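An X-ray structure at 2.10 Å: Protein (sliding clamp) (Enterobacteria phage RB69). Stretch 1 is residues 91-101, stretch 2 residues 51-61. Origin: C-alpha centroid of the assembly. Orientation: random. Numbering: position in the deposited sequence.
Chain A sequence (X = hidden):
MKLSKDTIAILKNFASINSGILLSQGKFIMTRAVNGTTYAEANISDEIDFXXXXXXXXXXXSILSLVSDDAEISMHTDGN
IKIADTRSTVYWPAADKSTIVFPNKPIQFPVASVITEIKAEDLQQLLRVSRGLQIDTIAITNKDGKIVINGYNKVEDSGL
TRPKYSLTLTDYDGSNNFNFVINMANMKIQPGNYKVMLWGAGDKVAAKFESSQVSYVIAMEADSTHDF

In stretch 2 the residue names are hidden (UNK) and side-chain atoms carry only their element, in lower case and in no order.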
# COMPACT_ATOMS: atom_id res chain seq x y z
N TYR A 91 6.99 17.70 22.28
CA TYR A 91 6.06 18.78 22.54
C TYR A 91 5.07 18.83 21.39
O TYR A 91 5.45 18.67 20.23
CB TYR A 91 6.80 20.12 22.66
CG TYR A 91 7.82 20.13 23.76
CD1 TYR A 91 7.44 20.23 25.10
CD2 TYR A 91 9.18 20.03 23.48
CE1 TYR A 91 8.38 20.23 26.13
CE2 TYR A 91 10.13 20.03 24.49
CZ TYR A 91 9.73 20.13 25.81
OH TYR A 91 10.68 20.12 26.81
N TRP A 92 3.79 19.02 21.71
CA TRP A 92 2.75 19.08 20.69
C TRP A 92 1.92 20.34 20.92
O TRP A 92 1.57 20.68 22.05
CB TRP A 92 1.86 17.83 20.76
CG TRP A 92 0.94 17.67 19.58
CD1 TRP A 92 -0.31 18.20 19.44
CD2 TRP A 92 1.22 16.97 18.36
NE1 TRP A 92 -0.83 17.87 18.21
CE2 TRP A 92 0.09 17.12 17.53
CE3 TRP A 92 2.33 16.24 17.89
CZ2 TRP A 92 0.03 16.55 16.25
CZ3 TRP A 92 2.26 15.68 16.61
CH2 TRP A 92 1.12 15.85 15.81
N PRO A 93 1.58 21.07 19.85
CA PRO A 93 0.80 22.29 20.00
C PRO A 93 -0.61 22.15 20.55
O PRO A 93 -1.36 21.24 20.19
CB PRO A 93 0.81 22.88 18.60
CG PRO A 93 0.81 21.65 17.74
CD PRO A 93 1.86 20.80 18.42
N ALA A 94 -0.96 23.07 21.45
CA ALA A 94 -2.28 23.15 22.05
C ALA A 94 -3.02 24.14 21.16
O ALA A 94 -2.54 25.25 20.94
CB ALA A 94 -2.19 23.69 23.46
N ALA A 95 -4.18 23.76 20.66
CA ALA A 95 -4.94 24.63 19.79
C ALA A 95 -5.84 25.62 20.52
O ALA A 95 -6.29 25.38 21.63
CB ALA A 95 -5.78 23.79 18.84
N ASP A 96 -6.07 26.77 19.89
CA ASP A 96 -6.96 27.72 20.50
C ASP A 96 -8.34 27.14 20.19
O ASP A 96 -8.60 26.75 19.05
CB ASP A 96 -6.84 29.10 19.87
CG ASP A 96 -7.77 30.10 20.51
OD1 ASP A 96 -7.39 30.72 21.53
OD2 ASP A 96 -8.91 30.26 20.01
N LYS A 97 -9.19 27.07 21.20
CA LYS A 97 -10.54 26.53 21.06
C LYS A 97 -11.28 27.00 19.82
O LYS A 97 -12.01 26.23 19.21
CB LYS A 97 -11.41 26.90 22.28
CG LYS A 97 -11.20 26.05 23.50
CD LYS A 97 -12.25 26.39 24.57
CE LYS A 97 -12.14 25.48 25.79
NZ LYS A 97 -13.18 25.77 26.83
N SER A 98 -11.09 28.27 19.44
CA SER A 98 -11.81 28.80 18.29
C SER A 98 -11.49 28.16 16.95
O SER A 98 -12.22 28.39 15.99
CB SER A 98 -11.62 30.33 18.18
OG SER A 98 -10.32 30.69 17.73
N THR A 99 -10.42 27.37 16.88
CA THR A 99 -10.03 26.73 15.62
C THR A 99 -10.50 25.30 15.42
O THR A 99 -10.07 24.63 14.47
CB THR A 99 -8.50 26.74 15.40
OG1 THR A 99 -7.87 25.91 16.38
CG2 THR A 99 -7.95 28.16 15.50
N ILE A 100 -11.35 24.81 16.31
CA ILE A 100 -11.89 23.46 16.19
C ILE A 100 -13.36 23.51 16.56
O ILE A 100 -13.78 24.43 17.27
CB ILE A 100 -11.21 22.46 17.13
CG1 ILE A 100 -11.44 22.88 18.58
CG2 ILE A 100 -9.73 22.37 16.81
CD1 ILE A 100 -11.01 21.84 19.59
N VAL A 101 -14.14 22.55 16.09
CA VAL A 101 -15.56 22.51 16.41
C VAL A 101 -15.75 21.40 17.43
O VAL A 101 -15.22 20.30 17.26
CB VAL A 101 -16.42 22.23 15.16
CG1 VAL A 101 -17.88 22.02 15.56
CG2 VAL A 101 -16.30 23.38 14.20
N UNK A 51 -7.41 20.33 30.62
CA UNK A 51 -8.21 20.62 29.44
C UNK A 51 -7.33 21.17 28.33
O UNK A 51 -6.47 22.03 28.56
o UNK A 51 -9.71 21.61 32.13
c UNK A 51 -10.10 21.20 31.01
c UNK A 51 -9.32 21.61 29.78
o UNK A 51 -11.08 20.43 30.87
N UNK A 52 -7.52 20.66 27.12
CA UNK A 52 -6.71 21.10 26.00
C UNK A 52 -7.37 20.72 24.68
O UNK A 52 -7.95 19.65 24.54
c UNK A 52 -5.36 18.98 25.89
c UNK A 52 -5.29 20.49 26.07
c UNK A 52 -4.36 21.14 25.02
N UNK A 53 -7.28 21.63 23.72
CA UNK A 53 -7.85 21.41 22.41
C UNK A 53 -6.76 20.95 21.45
O UNK A 53 -5.65 21.48 21.45
c UNK A 53 -8.49 22.70 21.89
N UNK A 54 -7.08 19.96 20.64
CA UNK A 54 -6.15 19.43 19.65
C UNK A 54 -6.70 19.69 18.25
O UNK A 54 -7.83 19.32 17.94
c UNK A 54 -3.68 17.88 20.87
c UNK A 54 -5.35 16.09 21.46
c UNK A 54 -5.96 17.93 19.87
c UNK A 54 -5.15 17.57 21.12
N UNK A 55 -5.90 20.35 17.42
CA UNK A 55 -6.28 20.69 16.05
C UNK A 55 -6.19 19.47 15.13
O UNK A 55 -7.04 19.27 14.27
c UNK A 55 -5.36 21.79 15.51
c UNK A 55 -5.42 22.59 11.77
c UNK A 55 -5.77 22.36 14.17
o UNK A 55 -6.90 23.94 10.47
c UNK A 55 -6.54 23.40 11.68
c UNK A 55 -7.28 23.70 12.82
c UNK A 55 -6.89 23.18 14.05
c UNK A 55 -5.04 22.07 13.01
N UNK A 56 -5.15 18.67 15.32
CA UNK A 56 -4.92 17.48 14.50
C UNK A 56 -4.77 16.25 15.39
O UNK A 56 -3.66 15.76 15.61
o UNK A 56 -4.13 15.51 12.68
c UNK A 56 -3.50 16.59 12.58
c UNK A 56 -3.65 17.66 13.66
o UNK A 56 -2.74 16.85 11.62
N UNK A 57 -5.90 15.75 15.88
CA UNK A 57 -5.93 14.60 16.77
C UNK A 57 -5.25 13.36 16.20
O UNK A 57 -4.53 12.67 16.91
c UNK A 57 -6.80 13.09 19.23
c UNK A 57 -7.38 14.26 17.11
c UNK A 57 -7.62 13.01 17.95
c UNK A 57 -9.11 12.87 18.26
N UNK A 58 -5.47 13.09 14.92
CA UNK A 58 -4.87 11.90 14.34
C UNK A 58 -3.35 11.88 14.38
O UNK A 58 -2.76 10.85 14.73
c UNK A 58 -5.16 10.26 12.46
n UNK A 58 -4.27 10.01 11.49
c UNK A 58 -5.31 11.70 12.90
o UNK A 58 -5.82 9.37 13.01
N UNK A 59 -2.72 13.00 14.02
CA UNK A 59 -1.25 13.08 14.03
C UNK A 59 -0.72 13.01 15.46
O UNK A 59 0.38 12.51 15.70
o UNK A 59 -1.18 14.40 11.99
c UNK A 59 -0.77 14.36 13.35
N UNK A 60 -1.49 13.54 16.40
CA UNK A 60 -1.12 13.50 17.81
C UNK A 60 -1.06 12.04 18.24
O UNK A 60 -0.06 11.57 18.78
c UNK A 60 -2.17 14.24 18.64
c UNK A 60 -2.71 13.23 22.27
c UNK A 60 -0.92 14.72 20.78
c UNK A 60 -0.75 14.61 22.16
c UNK A 60 -1.98 14.10 20.13
c UNK A 60 -1.65 13.86 22.90
c UNK A 60 -2.87 13.36 20.89
N UNK A 61 -2.15 11.31 17.99
CA UNK A 61 -2.22 9.89 18.34
C UNK A 61 -1.07 9.10 17.71
O UNK A 61 -0.45 8.26 18.38
c UNK A 61 -3.56 9.30 17.90
c UNK A 61 -4.74 9.67 20.07
c UNK A 61 -6.07 9.42 17.94
c UNK A 61 -4.78 9.95 18.57
O HOH W 1 -6.21 24.20 23.98
O HOH W 2 -3.32 21.41 18.12
O HOH W 3 -2.77 19.13 16.71

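Position 51 carries two side-chain carbons, the second bearing two oxygens. That is a carboxylate on a short arm. It stays clear of stretch 1, and both oxygens are hydrogen-bonded elsewhere in the structure. The residue is Asp-51.

Position 52 has three side-chain carbons, branched at the first. One branch touches Ala-94. This is Val-52, in a strand and buried; its CG2 lies 3.7 Å from CB of Ala-94.

Position 53 has a single side-chain carbon, which points toward stretch 1 and touches Ile-100 and Ala-95. It is Ala-53. Its CB lies 3.5 Å from CD1 of Ile-100 and 4.2 Å from CB of Ala-95. Water 1 links its N to O of Ala-95.

Position 54 shows four carbons, forked at the second. Its CB points away, yet one terminal carbon reaches Trp-92. It is Leu-54, with CD2 3.7 Å from CD1 of Trp-92.

Position 55 has one carbon, then a six-carbon ring bearing one oxygen. The ring edge meets O of Thr-99, and CG2 of Ile-100 is also near the ring. This is Tyr-55; its CE1 lies 3.4 Å from that Thr-99 O. Water 2 joins its N to O of Pro-93.

Position 56 again has two carbons, the second with two oxygens. It sits right before a helix. It is Asp-56, the N-cap: its OD1 accepts from N of position 59 at 3.2 Å. Water 3 accepts from its N and from NE1 of Trp-92.

Position 57 has four carbons forked at the second. Its CA-to-CB bond points away from stretch 1, and the side chain makes no contact there. It is Leu-57, buried.

Position 58 has two carbons, the second carrying one oxygen and one nitrogen. Its CA-to-CB bond also points away, again without contact. This amide is Asn-58.

Position 59 has one carbon and one oxygen. Its CB is 3.4 Å from CH2 of Trp-92. It is Ser-59, whose OG gives a weak hydrogen bond to OD2 of Asp-56 at 2.9 Å.

Position 60 has one carbon and a plain six-carbon ring, its edge toward the face of the Trp-92 five-membered ring. It is Phe-60, with CD1 3.7 Å from CG of Trp-92.

Position 61 has four carbons forked at the second. Its CA-to-CB bond points away, without contact. It is Leu-61.

The contact has two parts. Trp-92 packs against Leu-54 and the helix start: CA of Phe-60 sits over its six-membered ring while the Phe-60 ring edge meets its five-membered ring. Ala-95 and Ile-100 pack around Ala-53 and Tyr-55. There CA of Ala-53 and CA of Ala-95 are 5.1 Å apart, and N of Ala-95 donates to O of Ala-53 at 2.8 Å. The waters bridge other backbone groups and NE1 of Trp-92.

Stretch 2 51-61: DVALYDLNSFL
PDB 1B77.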